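Local coordinates for polyketide synthase III (Ectocarpus siliculosus, PDB 4B0N), which probably acts as an acyltransferase of the chalcone synthase family, a type III polyketide synthase of a brown alga linked to phlorotannin monomer biosynthesis, at residues 319-331 and 389-401. Sequence-based numbering, arbitrary orientation.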
loop_
_atom_site.group_PDB
_atom_site.type_symbol
_atom_site.label_atom_id
_atom_site.label_comp_id
_atom_site.label_asym_id
_atom_site.label_seq_id
_atom_site.Cartn_x
_atom_site.Cartn_y
_atom_site.Cartn_z
ATOM N N LYS A 319 21.072 -23.221 -5.986
ATOM C CA LYS A 319 21.681 -24.560 -6.046
ATOM C C LYS A 319 21.475 -25.376 -4.761
ATOM O O LYS A 319 22.384 -26.068 -4.293
ATOM C CB LYS A 319 23.169 -24.459 -6.426
ATOM C CG LYS A 319 23.394 -24.129 -7.893
ATOM C CD LYS A 319 24.451 -23.056 -8.094
ATOM C CE LYS A 319 24.488 -22.629 -9.556
ATOM N NZ LYS A 319 25.146 -21.310 -9.761
ATOM N N LEU A 320 20.263 -25.292 -4.211
ATOM C CA LEU A 320 19.916 -25.960 -2.955
ATOM C C LEU A 320 18.640 -26.797 -3.082
ATOM O O LEU A 320 17.810 -26.554 -3.959
ATOM C CB LEU A 320 19.756 -24.932 -1.823
ATOM C CG LEU A 320 20.878 -23.931 -1.512
ATOM C CD1 LEU A 320 20.372 -22.833 -0.584
ATOM C CD2 LEU A 320 22.123 -24.593 -0.935
ATOM N N GLY A 321 18.504 -27.788 -2.201
ATOM C CA GLY A 321 17.325 -28.654 -2.153
ATOM C C GLY A 321 16.692 -28.637 -0.775
ATOM O O GLY A 321 17.266 -28.085 0.164
ATOM N N ARG A 322 15.516 -29.248 -0.650
ATOM C CA ARG A 322 14.741 -29.223 0.602
ATOM C C ARG A 322 15.545 -29.664 1.832
ATOM O O ARG A 322 15.317 -29.164 2.937
ATOM C CB ARG A 322 13.473 -30.076 0.481
ATOM C CG ARG A 322 12.428 -29.553 -0.494
ATOM C CD ARG A 322 11.248 -30.510 -0.585
ATOM N NE ARG A 322 10.456 -30.307 -1.797
ATOM C CZ ARG A 322 9.547 -31.164 -2.258
ATOM N NH1 ARG A 322 9.300 -32.300 -1.617
ATOM N NH2 ARG A 322 8.881 -30.888 -3.371
ATOM N N ASP A 323 16.477 -30.595 1.624
ATOM C CA ASP A 323 17.363 -31.094 2.680
ATOM C C ASP A 323 18.190 -29.975 3.313
ATOM O O ASP A 323 18.356 -29.932 4.533
ATOM C CB ASP A 323 18.311 -32.171 2.130
ATOM C CG ASP A 323 17.580 -33.415 1.633
ATOM O OD1 ASP A 323 16.336 -33.385 1.509
ATOM O OD2 ASP A 323 18.263 -34.428 1.360
ATOM N N ASP A 324 18.693 -29.070 2.475
ATOM C CA ASP A 324 19.588 -27.996 2.911
ATOM C C ASP A 324 18.936 -26.944 3.819
ATOM O O ASP A 324 19.621 -26.050 4.319
ATOM C CB ASP A 324 20.226 -27.312 1.694
ATOM C CG ASP A 324 21.236 -28.199 0.979
ATOM O OD1 ASP A 324 22.158 -28.726 1.644
ATOM O OD2 ASP A 324 21.115 -28.354 -0.256
ATOM N N VAL A 325 17.627 -27.060 4.038
ATOM C CA VAL A 325 16.887 -26.086 4.850
ATOM C C VAL A 325 16.732 -26.541 6.307
ATOM O O VAL A 325 16.173 -27.606 6.582
ATOM C CB VAL A 325 15.502 -25.763 4.238
ATOM C CG1 VAL A 325 14.794 -24.681 5.042
ATOM C CG2 VAL A 325 15.644 -25.328 2.784
ATOM N N ASP A 326 17.228 -25.713 7.226
ATOM C CA ASP A 326 17.207 -26.000 8.664
ATOM C C ASP A 326 15.874 -25.642 9.310
ATOM O O ASP A 326 15.353 -26.407 10.124
ATOM C CB ASP A 326 18.326 -25.243 9.382
ATOM C CG ASP A 326 19.704 -25.601 8.869
ATOM O OD1 ASP A 326 19.814 -26.384 7.903
ATOM O OD2 ASP A 326 20.686 -25.089 9.441
ATOM N N PHE A 327 15.339 -24.471 8.964
ATOM C CA PHE A 327 14.051 -24.032 9.500
ATOM C C PHE A 327 13.049 -23.602 8.431
ATOM O O PHE A 327 13.400 -22.911 7.475
ATOM C CB PHE A 327 14.223 -22.945 10.574
ATOM C CG PHE A 327 14.826 -21.654 10.073
ATOM C CD1 PHE A 327 16.207 -21.493 10.003
ATOM C CD2 PHE A 327 14.011 -20.581 9.717
ATOM C CE1 PHE A 327 16.764 -20.298 9.565
ATOM C CE2 PHE A 327 14.562 -19.386 9.275
ATOM C CZ PHE A 327 15.940 -19.243 9.201
ATOM N N TRP A 328 11.804 -24.031 8.602
ATOM C CA TRP A 328 10.722 -23.634 7.714
ATOM C C TRP A 328 9.730 -22.821 8.488
ATOM O O TRP A 328 9.210 -23.273 9.512
ATOM C CB TRP A 328 10.033 -24.853 7.110
ATOM C CG TRP A 328 10.914 -25.715 6.235
ATOM C CD1 TRP A 328 11.810 -26.701 6.639
ATOM C CD2 TRP A 328 10.993 -25.713 4.765
ATOM N NE1 TRP A 328 12.426 -27.282 5.557
ATOM C CE2 TRP A 328 11.981 -26.739 4.405
ATOM C CE3 TRP A 328 10.374 -24.989 3.751
ATOM C CZ2 TRP A 328 12.316 -27.008 3.085
ATOM C CZ3 TRP A 328 10.720 -25.272 2.423
ATOM C CH2 TRP A 328 11.668 -26.257 2.101
ATOM N N CYS A 329 9.471 -21.607 8.014
ATOM C CA CYS A 329 8.490 -20.731 8.643
ATOM C C CYS A 329 7.223 -20.627 7.800
ATOM O O CYS A 329 7.074 -19.722 6.979
ATOM C CB CYS A 329 9.090 -19.353 8.920
ATOM S SG CYS A 329 10.281 -19.334 10.278
ATOM N N VAL A 330 6.317 -21.576 8.006
ATOM C CA VAL A 330 5.053 -21.614 7.280
ATOM C C VAL A 330 4.037 -20.707 7.969
ATOM O O VAL A 330 3.966 -20.665 9.200
ATOM C CB VAL A 330 4.486 -23.050 7.183
ATOM C CG1 VAL A 330 3.253 -23.086 6.292
ATOM C CG2 VAL A 330 5.541 -24.010 6.655
ATOM N N HIS A 331 3.264 -19.983 7.161
ATOM C CA HIS A 331 2.213 -19.097 7.649
ATOM C C HIS A 331 1.106 -19.877 8.321
ATOM O O HIS A 331 0.426 -20.678 7.671
ATOM C CB HIS A 331 1.676 -18.246 6.500
ATOM C CG HIS A 331 0.406 -17.501 6.830
ATOM N ND1 HIS A 331 0.386 -16.425 7.639
ATOM C CD2 HIS A 331 -0.910 -17.715 6.423
ATOM C CE1 HIS A 331 -0.877 -15.974 7.750
ATOM N NE2 HIS A 331 -1.670 -16.765 7.005
ATOM N N LYS A 389 27.385 -22.804 19.758
ATOM C CA LYS A 389 26.850 -23.731 18.755
ATOM C C LYS A 389 26.624 -23.017 17.415
ATOM O O LYS A 389 26.382 -21.805 17.401
ATOM C CB LYS A 389 25.563 -24.382 19.271
ATOM C CG LYS A 389 25.798 -25.319 20.445
ATOM C CD LYS A 389 24.607 -25.384 21.386
ATOM C CE LYS A 389 24.982 -26.101 22.676
ATOM N NZ LYS A 389 23.891 -26.064 23.689
ATOM N N PRO A 390 26.710 -23.760 16.284
ATOM C CA PRO A 390 26.682 -23.131 14.951
ATOM C C PRO A 390 25.369 -22.422 14.602
ATOM O O PRO A 390 25.391 -21.393 13.921
ATOM C CB PRO A 390 26.937 -24.306 13.995
ATOM C CG PRO A 390 26.524 -25.517 14.757
ATOM C CD PRO A 390 26.856 -25.227 16.192
ATOM N N GLY A 391 24.247 -22.964 15.069
ATOM C CA GLY A 391 22.930 -22.389 14.797
ATOM C C GLY A 391 22.365 -22.818 13.454
ATOM O O GLY A 391 22.985 -23.606 12.732
ATOM N N TYR A 392 21.180 -22.302 13.130
ATOM C CA TYR A 392 20.531 -22.559 11.847
ATOM C C TYR A 392 21.321 -21.918 10.710
ATOM O O TYR A 392 21.681 -20.744 10.786
ATOM C CB TYR A 392 19.100 -22.015 11.848
ATOM C CG TYR A 392 18.157 -22.681 12.828
ATOM C CD1 TYR A 392 17.679 -23.971 12.605
ATOM C CD2 TYR A 392 17.722 -22.008 13.967
ATOM C CE1 TYR A 392 16.809 -24.578 13.498
ATOM C CE2 TYR A 392 16.850 -22.607 14.865
ATOM C CZ TYR A 392 16.396 -23.890 14.626
ATOM O OH TYR A 392 15.533 -24.484 15.518
ATOM N N GLN A 393 21.585 -22.696 9.663
ATOM C CA GLN A 393 22.387 -22.237 8.526
ATOM C C GLN A 393 21.543 -21.685 7.377
ATOM O O GLN A 393 21.938 -20.717 6.725
ATOM C CB GLN A 393 23.289 -23.365 8.008
ATOM C CG GLN A 393 24.403 -23.780 8.961
ATOM C CD GLN A 393 25.579 -22.815 8.975
ATOM O OE1 GLN A 393 25.945 -22.238 7.947
ATOM N NE2 GLN A 393 26.188 -22.649 10.145
ATOM N N THR A 394 20.393 -22.310 7.128
ATOM C CA THR A 394 19.532 -21.954 5.998
ATOM C C THR A 394 18.061 -22.204 6.322
ATOM O O THR A 394 17.690 -23.309 6.715
ATOM C CB THR A 394 19.901 -22.760 4.734
ATOM O OG1 THR A 394 21.299 -22.612 4.455
ATOM C CG2 THR A 394 19.098 -22.287 3.532
ATOM N N GLY A 395 17.232 -21.175 6.145
ATOM C CA GLY A 395 15.788 -21.297 6.351
ATOM C C GLY A 395 14.934 -20.547 5.346
ATOM O O GLY A 395 15.400 -19.597 4.708
ATOM N N MET A 396 13.679 -20.977 5.208
ATOM C CA MET A 396 12.722 -20.311 4.319
ATOM C C MET A 396 11.394 -19.962 4.987
ATOM O O MET A 396 10.718 -20.824 5.550
ATOM C CB MET A 396 12.456 -21.144 3.066
ATOM C CG MET A 396 11.656 -20.395 2.011
ATOM S SD MET A 396 10.826 -21.476 0.837
ATOM C CE MET A 396 12.227 -22.196 -0.022
ATOM N N ALA A 397 11.027 -18.687 4.903
ATOM C CA ALA A 397 9.740 -18.212 5.389
ATOM C C ALA A 397 8.858 -17.851 4.203
ATOM O O ALA A 397 9.270 -17.084 3.331
ATOM C CB ALA A 397 9.925 -17.009 6.302
ATOM N N PHE A 398 7.656 -18.420 4.161
ATOM C CA PHE A 398 6.702 -18.096 3.107
ATOM C C PHE A 398 5.279 -17.882 3.622
ATOM O O PHE A 398 4.962 -18.204 4.767
ATOM C CB PHE A 398 6.743 -19.129 1.965
ATOM C CG PHE A 398 6.351 -20.525 2.376
ATOM C CD1 PHE A 398 5.014 -20.906 2.424
ATOM C CD2 PHE A 398 7.322 -21.469 2.687
ATOM C CE1 PHE A 398 4.653 -22.191 2.798
ATOM C CE2 PHE A 398 6.966 -22.758 3.056
ATOM C CZ PHE A 398 5.632 -23.119 3.111
ATOM N N SER A 399 4.439 -17.323 2.755
ATOM C CA SER A 399 3.031 -17.079 3.039
ATOM C C SER A 399 2.264 -16.995 1.720
ATOM O O SER A 399 2.855 -17.141 0.644
ATOM C CB SER A 399 2.863 -15.792 3.850
ATOM O OG SER A 399 1.505 -15.582 4.194
ATOM N N PHE A 400 0.953 -16.764 1.804
ATOM C CA PHE A 400 0.097 -16.755 0.618
ATOM C C PHE A 400 -0.744 -15.493 0.477
ATOM O O PHE A 400 -1.411 -15.065 1.423
ATOM C CB PHE A 400 -0.770 -18.012 0.571
ATOM C CG PHE A 400 0.014 -19.279 0.726
ATOM C CD1 PHE A 400 0.853 -19.718 -0.292
ATOM C CD2 PHE A 400 -0.058 -20.016 1.900
ATOM C CE1 PHE A 400 1.592 -20.878 -0.147
ATOM C CE2 PHE A 400 0.677 -21.181 2.051
ATOM C CZ PHE A 400 1.505 -21.611 1.026
ATOM N N SER A 401 -0.692 -14.909 -0.716
ATOM C CA SER A 401 -1.393 -13.669 -1.029
ATOM C C SER A 401 -2.550 -13.929 -1.989
ATOM O O SER A 401 -2.512 -14.902 -2.743
ATOM C CB SER A 401 -0.424 -12.683 -1.675
ATOM O OG SER A 401 0.013 -13.151 -2.940
#
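Phe327 lies flat over Gly395, whose CA sits 3.4 Å from the ring centroid, almost on the ring normal, a CH-pi contact. The ring gets there because CG stands between the backbone N and the carbonyl carbon (chi1 64°), folding it across the neighbouring strand. Its edge then points at the face of Tyr392 in an offset edge-to-face pair, centroids 5.3 Å apart and planes at 68°. A leucine in place of Phe327 would probably lose this aromatic pairing and leave Gly395 without its flat cover.

Beside it, Asp326 OD2 accepts Gln393 N at 2.6 Å, approached from above the carboxylate plane, while Asp326 N binds Thr394 O. Further along, Met396 N to Phe327 O and Cys329 N to Met396 O (2.9 Å) continue the parallel ladder.

On the other sheet face, Trp328 turns its CE3 edge toward Phe398 CE2 (4.1 Å), and Met396 SD approaches the indole obliquely, a Met-aromatic contact. Val330 runs alongside Phe398, CG2 touching CZ at 3.7 Å. Helix 299-316 backs Phe398, whereas helix 369-385 packs on Phe327 and Cys329.

At the far end Ser399 OG lies over one face of His331, its hydrogen bond going to Cys194 O. Parallel strands 327-330 and 394-401, leading to the arachidonic acid site near His331, illustrate how side chains alternating across a sheet serve two helix layers, as in the alpha-beta-alpha thiolase fold.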